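Local structure of putative transcriptional regulator (Bacillus cytotoxicus NVH 391-98, 3K4H) at residues S17-A22 with L46-G51; V96-P101 with Y252-A257; A135-G140 with E184-L189; R147-G152 with S226-L231. The protein probably acts as a LacI-family transcriptional regulator, binding a glucose disaccharide in the cleft between the two lobes of a periplasmic-binding-protein-like domain. All coordinates share one frame; numbering follows the deposited sequence.

Contact 1: residues S17-A22 with L46-G51; sequences SSASKA and LYMSTG
Ala-19 faces Met-48, and Ser-18 lies beside Gly-51, so the start of helix 19-22 meets the end of strand 45-48 and the turn after it through a small apolar pair and a stretch of backbone. Followed from Leu-46, the second segment is still part of the sheet: Leu-46 packs on helix 27-41, and the backbone of Tyr-47 bonds to Leu-13 of the neighbouring strand. Met-48, present as selenomethionine, then turns to the helix start. Its chi1 of 77° sets CG between the backbone N and the carbonyl carbon, and the nearly extended next torsion carries SE to 4.5 Å from Ala-19 CB, a loose apolar touch. The small methyl of alanine suits the start of a helix, while the long, flexible methionine covers the distance. Ser-49 starts an ST turn, its OG accepting from Gly-51 N at 3.1 Å. The Gly-51 carbonyl comes up to Ser-18, with Gly-51 O 3.9 Å from Ser-18 CA. Ser-18 itself is the N-cap of helix 19-22: its OG takes the N-H of Lys-21 at 3.1 Å and an angle of 159°. Both segments lie at the C-terminal ends of adjacent parallel strands, 10-14 and 45-48, whose right-handed beta-alpha-beta crossover runs through helix 27-41, an arrangement characteristic of the Rossmann-like lobes of the LacI effector-binding fold.

Contact 2: residues V96-P101 with Y252-A257; sequences VLIGKP and YEAAKA. With GLC (alpha-D-glucopyranose), chain C.
Strand 96-98 and helix 252-257 run almost antiparallel at 170°, their axes 8.5 Å apart, with Ile-98 and Ala-254 as the nearest backbone pair. Val-96 sets its two methyls along one face of the helix. CG1, anti to the backbone N, rests near Ala-254 CB at 4.2 Å, while CG2 lies beside Ala-257 CB at 4.3 Å. Ile-98 reaches the same alanine by its longer branch, CD1 ending 3.7 Å from Ala-254 CB. Its other branch, CG2, turns to the sugar and lies 4.0 Å from O5 of the chain C glucose. Beyond it the backbone takes over: O3 of that glucose donates to Ile-98 O at 2.6 Å. Gly-99, with a positive phi of 131° that suits glycine, brings its bare CA to the same hydroxyl. Farther round the helix, Glu-253 and Lys-256 form salt bridges with Lys-270 and Asp-260 of the second subunit. Side-chain contacts between the branched strand residues and the helix alanines are thus all apolar, though Val-96 CG1 also lies 3.9 Å from Ala-254 O; the small methyls allow close approach. Polar work falls to a main-chain carbonyl at the strand's end and to the charged helix face at the dimer interface.

Contact 3: residues A135-G140 with E184-L189; sequences AFIGGG and EELMGL
Leu-186 carries its CG anti to the carbonyl carbon and beside the backbone N (chi1 -77°), and its second torsion of 170° spreads the two methyls toward Ala-135 and Ile-137. In Ile-137 the longer branch follows a similar course, CG1 beside its own backbone N, and an extended chi2 of 175° pushes CD1 out from the strand to the helix. Ala-135 needs no such reach, because its CB already faces helix 176-187. The leucine fork therefore touches the strand at two levels. CD2 settles on Ala-135 CB at 3.8 Å, and CD1 sits almost as near the same methyl, at 3.9 Å, so the alanine is held in the fork. CD1 also meets Ile-137 CD1 at 4.1 Å, where the two side chains cross obliquely, methyl against methyl. A short residue directly beneath the leucine and a longer one farther along the strand fit the two distances to be covered. Leu-186 is also flanked by Leu-170 and Ile-196 of the two neighbouring strands, and Ile-137 by Ile-203 and Val-207 of helix 201-213. In chain order helix 176-187 joins strand 169-171 to strand 195-198, and on the way it passes over strand 134-138, which lies between them in the sheet. Phe-136, whose CB points away from this helix, belongs to the other face. All three touching residues are buried and all the touching groups are aliphatic, so the helix is joined to the strand here by dispersion and the hydrophobic effect, without polar direction across the interface.

Contact 4: residues R147-G152 with S226-L231; sequences RDRLAG and SFNNAL. With GLC (alpha-D-glucopyranose), chain B.
A buried guanidinium lies flat on a phenylalanine ring: Arg-149 and Phe-227 stack with their planes 12° apart, and CZ stands 3.9 Å from the ring centroid, a cation-pi contact over the face. The stack is offset, NE lying toward the rim at 3.4 Å from Phe-227 CE1. The arginine chain, extended from CG to NE, slides along the ring in the direction opposite to the phenylalanine, and this places CD over the ring as well. That CH-pi contact puts CD 3.7 Å from the centroid. With one face laid on the aromatic, the edge of the guanidinium is turned to the sugar. NH1 donates to O6 of the chain B glucose at 2.8 Å, and NH2 donates to the same oxygen at 2.9 Å. Both bonds are bent, the NH1 angle being 146°, as expected when two donors converge on one acceptor lying in their plane. NH2 is also bonded to Asn-115 OD1, which helps fix the rotation of the group. Asn-228 lies next to the same hydroxymethyl end of the sugar, and Asp-200 bonds this glucose too. Arginine suits the place because one planar group offers a face to the aromatic and several N-H groups to oxygen. Phe-227 thus acts as a second-shell residue that holds a sugar-binding arginine flat, in the ligand cleft of a periplasmic-binding-protein-like fold.

Overall arrangement
The four contacts are divided between the two lobes, with the disaccharide in the cleft, its chain B glucose joined through O4 to C1 of the chain C glucose. Contacts 1 and 2 share one sheet, their nearest atoms about 7 Å apart; contacts 3 and 4 share the other. Contact 2 bonds the chain C glucose; contact 4 bonds the chain B glucose, and Arg-149 also touches the chain C one. The side chains of Ser-18 in contact 1 and Ile-137 in contact 3 are about 12 and 11 Å from the nearest glucose. A salt bridge from Lys-100 NZ to Asp-148 OD2, 2.6 Å, ties contact 2 to contact 4 across the lobes. The ring of Phe-136 in contact 3 packs on the backbone of Arg-149 and Leu-150.

Contact 1: residues S17-A22 with L46-G51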
loop_
_atom_site.group_PDB
_atom_site.type_symbol
_atom_site.label_atom_id
_atom_site.label_comp_id
_atom_site.label_asym_id
_atom_site.label_seq_id
_atom_site.Cartn_x
_atom_site.Cartn_y
_atom_site.Cartn_z
ATOM N N SER A 17 -0.568 -25.028 -4.308
ATOM C CA SER A 17 -0.908 -26.447 -4.288
ATOM C C SER A 17 -1.199 -26.945 -5.716
ATOM O O SER A 17 -1.052 -26.191 -6.688
ATOM C CB SER A 17 -2.102 -26.707 -3.348
ATOM O OG SER A 17 -2.335 -28.094 -3.196
ATOM N N SER A 18 -1.600 -28.211 -5.840
ATOM C CA SER A 18 -1.761 -28.852 -7.155
ATOM C C SER A 18 -2.475 -27.938 -8.156
ATOM O O SER A 18 -3.496 -27.325 -7.817
ATOM C CB SER A 18 -2.517 -30.187 -7.020
ATOM O OG SER A 18 -3.849 -30.003 -6.547
ATOM N N ALA A 19 -1.954 -27.838 -9.375
ATOM C CA ALA A 19 -2.615 -27.032 -10.393
ATOM C C ALA A 19 -4.106 -27.384 -10.501
ATOM O O ALA A 19 -4.932 -26.530 -10.832
ATOM C CB ALA A 19 -1.934 -27.198 -11.722
ATOM N N SER A 20 -4.434 -28.648 -10.214
ATOM C CA SER A 20 -5.821 -29.124 -10.170
ATOM C C SER A 20 -6.654 -28.459 -9.053
ATOM O O SER A 20 -7.767 -28.013 -9.312
ATOM C CB SER A 20 -5.875 -30.648 -10.035
ATOM O OG SER A 20 -5.081 -31.285 -11.026
ATOM N N LYS A 21 -6.142 -28.387 -7.823
ATOM C CA LYS A 21 -6.863 -27.640 -6.789
ATOM C C LYS A 21 -6.957 -26.158 -7.201
ATOM O O LYS A 21 -8.018 -25.547 -7.098
ATOM C CB LYS A 21 -6.227 -27.813 -5.395
ATOM C CG LYS A 21 -7.104 -27.380 -4.175
ATOM C CD LYS A 21 -7.475 -25.847 -4.092
ATOM C CE LYS A 21 -6.265 -24.919 -3.740
ATOM N NZ LYS A 21 -6.524 -23.433 -3.862
ATOM N N ALA A 22 -5.861 -25.592 -7.696
ATOM C CA ALA A 22 -5.837 -24.170 -8.042
ATOM C C ALA A 22 -6.899 -23.760 -9.065
ATOM O O ALA A 22 -7.503 -22.708 -8.947
ATOM C CB ALA A 22 -4.466 -23.782 -8.539
ATOM N N LEU A 46 4.825 -19.653 -20.937
ATOM C CA LEU A 46 4.602 -19.926 -19.541
ATOM C C LEU A 46 4.911 -21.369 -19.219
ATOM O O LEU A 46 4.991 -22.214 -20.119
ATOM C CB LEU A 46 3.188 -19.552 -19.162
ATOM C CG LEU A 46 2.772 -18.103 -19.463
ATOM C CD1 LEU A 46 1.348 -17.868 -19.008
ATOM C CD2 LEU A 46 3.744 -17.034 -18.890
ATOM N N TYR A 47 5.140 -21.652 -17.944
ATOM C CA TYR A 47 5.517 -22.994 -17.544
ATOM C C TYR A 47 5.089 -23.218 -16.113
ATOM O O TYR A 47 5.230 -22.336 -15.255
ATOM C CB TYR A 47 7.030 -23.185 -17.698
ATOM C CG TYR A 47 7.578 -24.472 -17.146
ATOM C CD1 TYR A 47 7.982 -25.505 -17.986
ATOM C CD2 TYR A 47 7.722 -24.641 -15.774
ATOM C CE1 TYR A 47 8.502 -26.682 -17.461
ATOM C CE2 TYR A 47 8.223 -25.808 -15.235
ATOM C CZ TYR A 47 8.618 -26.823 -16.068
ATOM O OH TYR A 47 9.119 -27.983 -15.473
HETATM N N MSE A 48 4.535 -24.388 -15.850
HETATM C CA MSE A 48 4.219 -24.723 -14.496
HETATM C C MSE A 48 4.475 -26.179 -14.308
HETATM O O MSE A 48 4.465 -26.955 -15.252
HETATM C CB MSE A 48 2.789 -24.378 -14.169
HETATM C CG MSE A 48 1.782 -25.340 -14.704
HETATM SE SE MSE A 48 0.016 -24.504 -14.701
HETATM C CE MSE A 48 0.136 -23.435 -13.061
ATOM N N SER A 49 4.683 -26.554 -13.079
ATOM C CA SER A 49 4.922 -27.917 -12.721
ATOM C C SER A 49 3.655 -28.571 -12.279
ATOM O O SER A 49 2.728 -27.920 -11.916
ATOM C CB SER A 49 5.897 -27.977 -11.583
ATOM O OG SER A 49 5.511 -28.996 -10.723
ATOM N N THR A 50 3.602 -29.875 -12.378
ATOM C CA THR A 50 2.431 -30.605 -11.984
ATOM C C THR A 50 2.339 -31.166 -10.595
ATOM O O THR A 50 1.401 -31.838 -10.314
ATOM C CB THR A 50 2.103 -31.662 -12.960
ATOM O OG1 THR A 50 3.302 -32.281 -13.384
ATOM C CG2 THR A 50 1.505 -31.039 -14.128
ATOM N N GLY A 51 3.280 -30.914 -9.723
ATOM C CA GLY A 51 3.236 -31.585 -8.457
ATOM C C GLY A 51 2.160 -31.145 -7.540
ATOM O O GLY A 51 1.949 -30.010 -7.376
#

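Contact 2: residues V96-P101 with Y252-A257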
loop_
_atom_site.group_PDB
_atom_site.type_symbol
_atom_site.label_atom_id
_atom_site.label_comp_id
_atom_site.label_asym_id
_atom_site.label_seq_id
_atom_site.Cartn_x
_atom_site.Cartn_y
_atom_site.Cartn_z
ATOM N N VAL A 96 9.148 -13.006 -8.474
ATOM C CA VAL A 96 8.216 -11.952 -8.068
ATOM C C VAL A 96 7.050 -12.559 -7.294
ATOM O O VAL A 96 6.582 -13.650 -7.648
ATOM C CB VAL A 96 7.675 -11.222 -9.321
ATOM C CG1 VAL A 96 6.306 -10.635 -9.049
ATOM C CG2 VAL A 96 8.636 -10.145 -9.777
ATOM N N LEU A 97 6.583 -11.866 -6.259
ATOM C CA LEU A 97 5.398 -12.315 -5.501
ATOM C C LEU A 97 4.075 -11.696 -5.957
ATOM O O LEU A 97 4.039 -10.525 -6.373
ATOM C CB LEU A 97 5.549 -12.022 -4.009
ATOM C CG LEU A 97 6.171 -13.002 -3.023
ATOM C CD1 LEU A 97 5.811 -12.618 -1.616
ATOM C CD2 LEU A 97 5.610 -14.350 -3.269
ATOM N N ILE A 98 2.989 -12.470 -5.860
ATOM C CA ILE A 98 1.632 -11.886 -5.867
ATOM C C ILE A 98 1.122 -12.026 -4.436
ATOM O O ILE A 98 0.639 -13.079 -4.049
ATOM C CB ILE A 98 0.654 -12.570 -6.896
ATOM C CG1 ILE A 98 1.238 -12.592 -8.328
ATOM C CG2 ILE A 98 -0.750 -11.914 -6.846
ATOM C CD1 ILE A 98 0.176 -12.562 -9.454
ATOM N N GLY A 99 1.278 -10.982 -3.641
ATOM C CA GLY A 99 1.031 -11.031 -2.187
ATOM C C GLY A 99 2.190 -10.429 -1.399
ATOM O O GLY A 99 3.332 -10.429 -1.860
ATOM N N LYS A 100 1.900 -9.897 -0.215
ATOM C CA LYS A 100 2.917 -9.393 0.695
ATOM C C LYS A 100 3.827 -10.520 1.188
ATOM O O LYS A 100 3.357 -11.611 1.509
ATOM C CB LYS A 100 2.229 -8.782 1.885
ATOM C CG LYS A 100 2.906 -7.590 2.465
ATOM C CD LYS A 100 1.999 -6.923 3.491
ATOM C CE LYS A 100 1.902 -7.744 4.754
ATOM N NZ LYS A 100 1.060 -7.026 5.723
ATOM N N PRO A 101 5.146 -10.263 1.246
ATOM C CA PRO A 101 6.061 -11.248 1.835
ATOM C C PRO A 101 6.055 -11.083 3.332
ATOM O O PRO A 101 5.802 -9.982 3.820
ATOM C CB PRO A 101 7.427 -10.851 1.267
ATOM C CG PRO A 101 7.150 -9.684 0.267
ATOM C CD PRO A 101 5.862 -9.099 0.692
ATOM N N TYR A 252 -1.039 -9.205 -14.607
ATOM C CA TYR A 252 -0.405 -8.518 -15.702
ATOM C C TYR A 252 0.782 -7.781 -15.134
ATOM O O TYR A 252 1.917 -7.925 -15.600
ATOM C CB TYR A 252 -1.400 -7.532 -16.262
ATOM C CG TYR A 252 -0.965 -6.804 -17.501
ATOM C CD1 TYR A 252 -1.359 -7.255 -18.758
ATOM C CD2 TYR A 252 -0.192 -5.644 -17.429
ATOM C CE1 TYR A 252 -0.986 -6.580 -19.918
ATOM C CE2 TYR A 252 0.202 -4.976 -18.588
ATOM C CZ TYR A 252 -0.212 -5.451 -19.822
ATOM O OH TYR A 252 0.122 -4.807 -20.979
ATOM N N GLU A 253 0.504 -7.006 -14.094
ATOM C CA GLU A 253 1.522 -6.270 -13.408
ATOM C C GLU A 253 2.599 -7.174 -12.767
ATOM O O GLU A 253 3.778 -6.831 -12.799
ATOM C CB GLU A 253 0.891 -5.292 -12.412
ATOM C CG GLU A 253 1.569 -3.910 -12.469
ATOM C CD GLU A 253 1.279 -3.153 -13.754
ATOM O OE1 GLU A 253 0.131 -3.215 -14.235
ATOM O OE2 GLU A 253 2.190 -2.485 -14.289
ATOM N N ALA A 254 2.228 -8.337 -12.237
ATOM C CA ALA A 254 3.269 -9.234 -11.724
ATOM C C ALA A 254 4.266 -9.605 -12.826
ATOM O O ALA A 254 5.468 -9.421 -12.641
ATOM C CB ALA A 254 2.704 -10.429 -11.102
ATOM N N ALA A 255 3.760 -10.043 -13.987
ATOM C CA ALA A 255 4.602 -10.455 -15.122
ATOM C C ALA A 255 5.470 -9.321 -15.653
ATOM O O ALA A 255 6.640 -9.522 -15.996
ATOM C CB ALA A 255 3.754 -11.028 -16.226
ATOM N N LYS A 256 4.894 -8.125 -15.720
ATOM C CA LYS A 256 5.621 -6.945 -16.178
ATOM C C LYS A 256 6.767 -6.631 -15.222
ATOM O O LYS A 256 7.839 -6.233 -15.646
ATOM C CB LYS A 256 4.668 -5.763 -16.273
ATOM C CG LYS A 256 5.240 -4.504 -16.839
ATOM C CD LYS A 256 4.231 -3.419 -16.758
ATOM C CE LYS A 256 4.446 -2.507 -17.901
ATOM N NZ LYS A 256 3.488 -1.403 -17.793
ATOM N N ALA A 257 6.537 -6.841 -13.931
ATOM C CA ALA A 257 7.579 -6.619 -12.933
ATOM C C ALA A 257 8.682 -7.670 -13.038
ATOM O O ALA A 257 9.845 -7.348 -12.870
ATOM C CB ALA A 257 6.991 -6.583 -11.518
HETATM C C1 GLC C . -3.735 -13.898 -4.239
HETATM C C2 GLC C . -2.320 -14.166 -3.771
HETATM C C3 GLC C . -2.132 -13.387 -2.481
HETATM C C4 GLC C . -2.373 -11.884 -2.715
HETATM C C5 GLC C . -3.715 -11.655 -3.372
HETATM C C6 GLC C . -3.835 -10.197 -3.739
HETATM O O2 GLC C . -2.179 -15.548 -3.533
HETATM O O3 GLC C . -0.859 -13.726 -1.978
HETATM O O4 GLC C . -2.520 -11.192 -1.516
HETATM O O5 GLC C . -3.892 -12.508 -4.498
HETATM O O6 GLC C . -4.795 -9.658 -2.871
#

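Contact 3: residues A135-G140 with E184-L189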
loop_
_atom_site.group_PDB
_atom_site.type_symbol
_atom_site.label_atom_id
_atom_site.label_comp_id
_atom_site.label_asym_id
_atom_site.label_seq_id
_atom_site.Cartn_x
_atom_site.Cartn_y
_atom_site.Cartn_z
ATOM N N ALA A 135 -18.227 -11.764 12.091
ATOM C CA ALA A 135 -17.321 -12.899 11.988
ATOM C C ALA A 135 -16.524 -12.873 10.693
ATOM O O ALA A 135 -16.934 -12.259 9.693
ATOM C CB ALA A 135 -18.089 -14.213 12.070
ATOM N N PHE A 136 -15.397 -13.589 10.729
ATOM C CA PHE A 136 -14.401 -13.601 9.678
ATOM C C PHE A 136 -14.211 -15.050 9.360
ATOM O O PHE A 136 -14.121 -15.878 10.279
ATOM C CB PHE A 136 -13.116 -13.016 10.252
ATOM C CG PHE A 136 -11.892 -13.310 9.458
ATOM C CD1 PHE A 136 -11.396 -12.370 8.561
ATOM C CD2 PHE A 136 -11.216 -14.511 9.625
ATOM C CE1 PHE A 136 -10.256 -12.637 7.814
ATOM C CE2 PHE A 136 -10.076 -14.808 8.886
ATOM C CZ PHE A 136 -9.583 -13.877 7.978
ATOM N N ILE A 137 -14.185 -15.377 8.075
ATOM C CA ILE A 137 -13.901 -16.727 7.633
ATOM C C ILE A 137 -12.859 -16.661 6.543
ATOM O O ILE A 137 -13.092 -16.051 5.502
ATOM C CB ILE A 137 -15.097 -17.405 7.011
ATOM C CG1 ILE A 137 -16.351 -17.273 7.890
ATOM C CG2 ILE A 137 -14.764 -18.869 6.683
ATOM C CD1 ILE A 137 -17.602 -17.857 7.201
ATOM N N GLY A 138 -11.717 -17.310 6.782
ATOM C CA GLY A 138 -10.647 -17.316 5.816
ATOM C C GLY A 138 -10.119 -18.681 5.475
ATOM O O GLY A 138 -10.659 -19.699 5.934
ATOM N N GLY A 139 -9.064 -18.682 4.644
ATOM C CA GLY A 139 -8.304 -19.876 4.307
ATOM C C GLY A 139 -7.206 -20.027 5.336
ATOM O O GLY A 139 -7.385 -19.643 6.515
ATOM N N GLY A 140 -6.064 -20.564 4.903
ATOM C CA GLY A 140 -4.962 -20.891 5.813
ATOM C C GLY A 140 -4.474 -19.713 6.624
ATOM O O GLY A 140 -4.386 -18.605 6.109
ATOM N N GLU A 184 -22.073 -23.917 9.927
ATOM C CA GLU A 184 -22.415 -24.853 11.000
ATOM C C GLU A 184 -21.847 -24.358 12.331
ATOM O O GLU A 184 -22.563 -24.239 13.309
ATOM C CB GLU A 184 -21.901 -26.257 10.687
ATOM C CG GLU A 184 -22.495 -27.311 11.570
ATOM C CD GLU A 184 -23.857 -27.725 11.095
ATOM O OE1 GLU A 184 -24.139 -27.548 9.890
ATOM O OE2 GLU A 184 -24.657 -28.229 11.917
ATOM N N GLU A 185 -20.551 -24.061 12.343
ATOM C CA GLU A 185 -19.876 -23.558 13.516
ATOM C C GLU A 185 -20.479 -22.253 14.026
ATOM O O GLU A 185 -20.824 -22.130 15.196
ATOM C CB GLU A 185 -18.413 -23.336 13.183
ATOM C CG GLU A 185 -17.492 -24.431 13.623
ATOM C CD GLU A 185 -16.202 -23.874 14.197
ATOM O OE1 GLU A 185 -15.851 -22.718 13.883
ATOM O OE2 GLU A 185 -15.537 -24.595 14.970
ATOM N N LEU A 186 -20.595 -21.278 13.138
ATOM C CA LEU A 186 -21.031 -19.948 13.522
ATOM C C LEU A 186 -22.488 -19.909 13.957
ATOM O O LEU A 186 -22.815 -19.453 15.059
ATOM C CB LEU A 186 -20.787 -18.970 12.388
ATOM C CG LEU A 186 -19.344 -18.516 12.194
ATOM C CD1 LEU A 186 -19.267 -17.757 10.905
ATOM C CD2 LEU A 186 -18.889 -17.669 13.374
HETATM N N MSE A 187 -23.358 -20.412 13.097
HETATM C CA MSE A 187 -24.779 -20.462 13.400
HETATM C C MSE A 187 -25.102 -21.421 14.557
HETATM O O MSE A 187 -26.201 -21.391 15.101
HETATM C CB MSE A 187 -25.565 -20.783 12.132
HETATM C CG MSE A 187 -26.159 -19.564 11.455
HETATM SE SE MSE A 187 -25.237 -17.833 11.669
HETATM C CE MSE A 187 -26.860 -16.815 12.111
ATOM N N GLY A 188 -24.118 -22.220 14.957
ATOM C CA GLY A 188 -24.269 -23.166 16.055
ATOM C C GLY A 188 -23.891 -22.652 17.435
ATOM O O GLY A 188 -24.047 -23.364 18.415
ATOM N N LEU A 189 -23.396 -21.424 17.516
ATOM C CA LEU A 189 -23.016 -20.806 18.792
ATOM C C LEU A 189 -24.245 -20.328 19.545
ATOM O O LEU A 189 -25.334 -20.255 18.974
ATOM C CB LEU A 189 -22.105 -19.593 18.550
ATOM C CG LEU A 189 -20.754 -19.732 17.834
ATOM C CD1 LEU A 189 -20.164 -18.336 17.611
ATOM C CD2 LEU A 189 -19.800 -20.615 18.610
#

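Contact 4: residues R147-G152 with S226-L231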
loop_
_atom_site.group_PDB
_atom_site.type_symbol
_atom_site.label_atom_id
_atom_site.label_comp_id
_atom_site.label_asym_id
_atom_site.label_seq_id
_atom_site.Cartn_x
_atom_site.Cartn_y
_atom_site.Cartn_z
ATOM N N ARG A 147 -3.879 -13.229 6.874
ATOM C CA ARG A 147 -3.480 -12.486 8.058
ATOM C C ARG A 147 -3.845 -11.026 7.915
ATOM O O ARG A 147 -4.305 -10.414 8.872
ATOM C CB ARG A 147 -1.976 -12.595 8.305
ATOM C CG ARG A 147 -1.552 -13.520 9.392
ATOM C CD ARG A 147 -0.168 -13.087 9.846
ATOM N NE ARG A 147 0.490 -14.113 10.656
ATOM C CZ ARG A 147 1.059 -15.225 10.176
ATOM N NH1 ARG A 147 1.064 -15.503 8.873
ATOM N NH2 ARG A 147 1.627 -16.075 11.026
ATOM N N ASP A 148 -3.610 -10.466 6.734
ATOM C CA ASP A 148 -3.849 -9.051 6.497
ATOM C C ASP A 148 -5.326 -8.719 6.579
ATOM O O ASP A 148 -5.710 -7.738 7.238
ATOM C CB ASP A 148 -3.354 -8.634 5.112
ATOM C CG ASP A 148 -1.864 -8.400 5.056
ATOM O OD1 ASP A 148 -1.327 -8.419 3.931
ATOM O OD2 ASP A 148 -1.227 -8.188 6.115
ATOM N N ARG A 149 -6.140 -9.526 5.878
ATOM C CA ARG A 149 -7.592 -9.361 5.866
ATOM C C ARG A 149 -8.161 -9.510 7.272
ATOM O O ARG A 149 -8.934 -8.649 7.716
ATOM C CB ARG A 149 -8.248 -10.276 4.846
ATOM C CG ARG A 149 -8.145 -9.673 3.473
ATOM C CD ARG A 149 -8.712 -10.519 2.385
ATOM N NE ARG A 149 -8.232 -10.019 1.101
ATOM C CZ ARG A 149 -8.249 -10.691 -0.045
ATOM N NH1 ARG A 149 -8.733 -11.911 -0.104
ATOM N NH2 ARG A 149 -7.766 -10.139 -1.146
ATOM N N LEU A 150 -7.727 -10.538 7.996
ATOM C CA LEU A 150 -7.971 -10.564 9.423
ATOM C C LEU A 150 -7.569 -9.279 10.133
ATOM O O LEU A 150 -8.353 -8.716 10.879
ATOM C CB LEU A 150 -7.284 -11.741 10.092
ATOM C CG LEU A 150 -7.696 -11.862 11.557
ATOM C CD1 LEU A 150 -9.219 -11.858 11.712
ATOM C CD2 LEU A 150 -7.112 -13.104 12.186
ATOM N N ALA A 151 -6.343 -8.819 9.906
ATOM C CA ALA A 151 -5.777 -7.710 10.683
ATOM C C ALA A 151 -6.597 -6.436 10.526
ATOM O O ALA A 151 -6.894 -5.782 11.498
ATOM C CB ALA A 151 -4.327 -7.480 10.302
ATOM N N GLY A 152 -6.969 -6.112 9.293
ATOM C CA GLY A 152 -7.779 -4.936 8.980
ATOM C C GLY A 152 -9.174 -4.947 9.570
ATOM O O GLY A 152 -9.646 -3.926 10.037
ATOM N N SER A 226 -17.762 -10.669 0.797
ATOM C CA SER A 226 -16.684 -11.550 0.436
ATOM C C SER A 226 -15.730 -10.855 -0.495
ATOM O O SER A 226 -15.874 -9.723 -0.797
ATOM C CB SER A 226 -17.208 -12.794 -0.217
ATOM O OG SER A 226 -16.585 -12.977 -1.445
ATOM N N PHE A 227 -14.743 -11.558 -0.976
ATOM C CA PHE A 227 -13.688 -10.966 -1.751
ATOM C C PHE A 227 -13.489 -11.637 -3.070
ATOM O O PHE A 227 -13.729 -12.767 -3.207
ATOM C CB PHE A 227 -12.388 -11.131 -1.024
ATOM C CG PHE A 227 -12.035 -10.018 -0.159
ATOM C CD1 PHE A 227 -11.220 -9.052 -0.578
ATOM C CD2 PHE A 227 -12.451 -9.974 1.111
ATOM C CE1 PHE A 227 -10.893 -8.050 0.241
ATOM C CE2 PHE A 227 -12.117 -8.965 1.905
ATOM C CZ PHE A 227 -11.345 -8.016 1.473
ATOM N N ASN A 228 -12.988 -10.900 -4.030
ATOM C CA ASN A 228 -12.621 -11.370 -5.349
ATOM C C ASN A 228 -13.555 -11.319 -6.534
ATOM O O ASN A 228 -13.105 -11.424 -7.608
ATOM C CB ASN A 228 -12.397 -12.851 -5.209
ATOM C CG ASN A 228 -11.083 -13.217 -4.623
ATOM O OD1 ASN A 228 -10.783 -14.374 -4.502
ATOM N ND2 ASN A 228 -10.302 -12.260 -4.263
ATOM N N ASN A 229 -14.808 -11.004 -6.412
ATOM C CA ASN A 229 -15.572 -10.824 -7.612
ATOM C C ASN A 229 -15.650 -11.914 -8.640
ATOM O O ASN A 229 -15.581 -11.665 -9.800
ATOM C CB ASN A 229 -15.180 -9.550 -8.273
ATOM C CG ASN A 229 -16.194 -9.077 -9.217
ATOM O OD1 ASN A 229 -17.182 -9.711 -9.436
ATOM N ND2 ASN A 229 -15.950 -7.962 -9.796
ATOM N N ALA A 230 -15.805 -13.130 -8.216
ATOM C CA ALA A 230 -15.941 -14.217 -9.130
ATOM C C ALA A 230 -17.190 -14.091 -9.900
ATOM O O ALA A 230 -18.176 -13.652 -9.423
ATOM C CB ALA A 230 -15.989 -15.449 -8.415
ATOM N N LEU A 231 -17.165 -14.542 -11.115
ATOM C CA LEU A 231 -18.292 -14.391 -11.963
ATOM C C LEU A 231 -19.434 -15.014 -11.275
ATOM O O LEU A 231 -20.539 -14.639 -11.450
ATOM C CB LEU A 231 -18.038 -15.151 -13.227
ATOM C CG LEU A 231 -19.223 -15.291 -14.143
ATOM C CD1 LEU A 231 -19.316 -14.065 -14.945
ATOM C CD2 LEU A 231 -19.047 -16.446 -15.032
HETATM C C1 GLC B . -7.883 -16.992 -3.306
HETATM C C2 GLC B . -6.509 -17.511 -3.698
HETATM C C3 GLC B . -5.438 -16.661 -3.052
HETATM C C4 GLC B . -5.644 -15.255 -3.589
HETATM C C5 GLC B . -6.968 -14.712 -3.048
HETATM C C6 GLC B . -7.257 -13.321 -3.643
HETATM O O1 GLC B . -8.158 -17.388 -1.987
HETATM O O2 GLC B . -6.368 -18.838 -3.254
HETATM O O3 GLC B . -4.160 -17.189 -3.349
HETATM O O4 GLC B . -4.593 -14.391 -3.217
HETATM O O5 GLC B . -8.037 -15.582 -3.373
HETATM O O6 GLC B . -8.028 -12.512 -2.783
#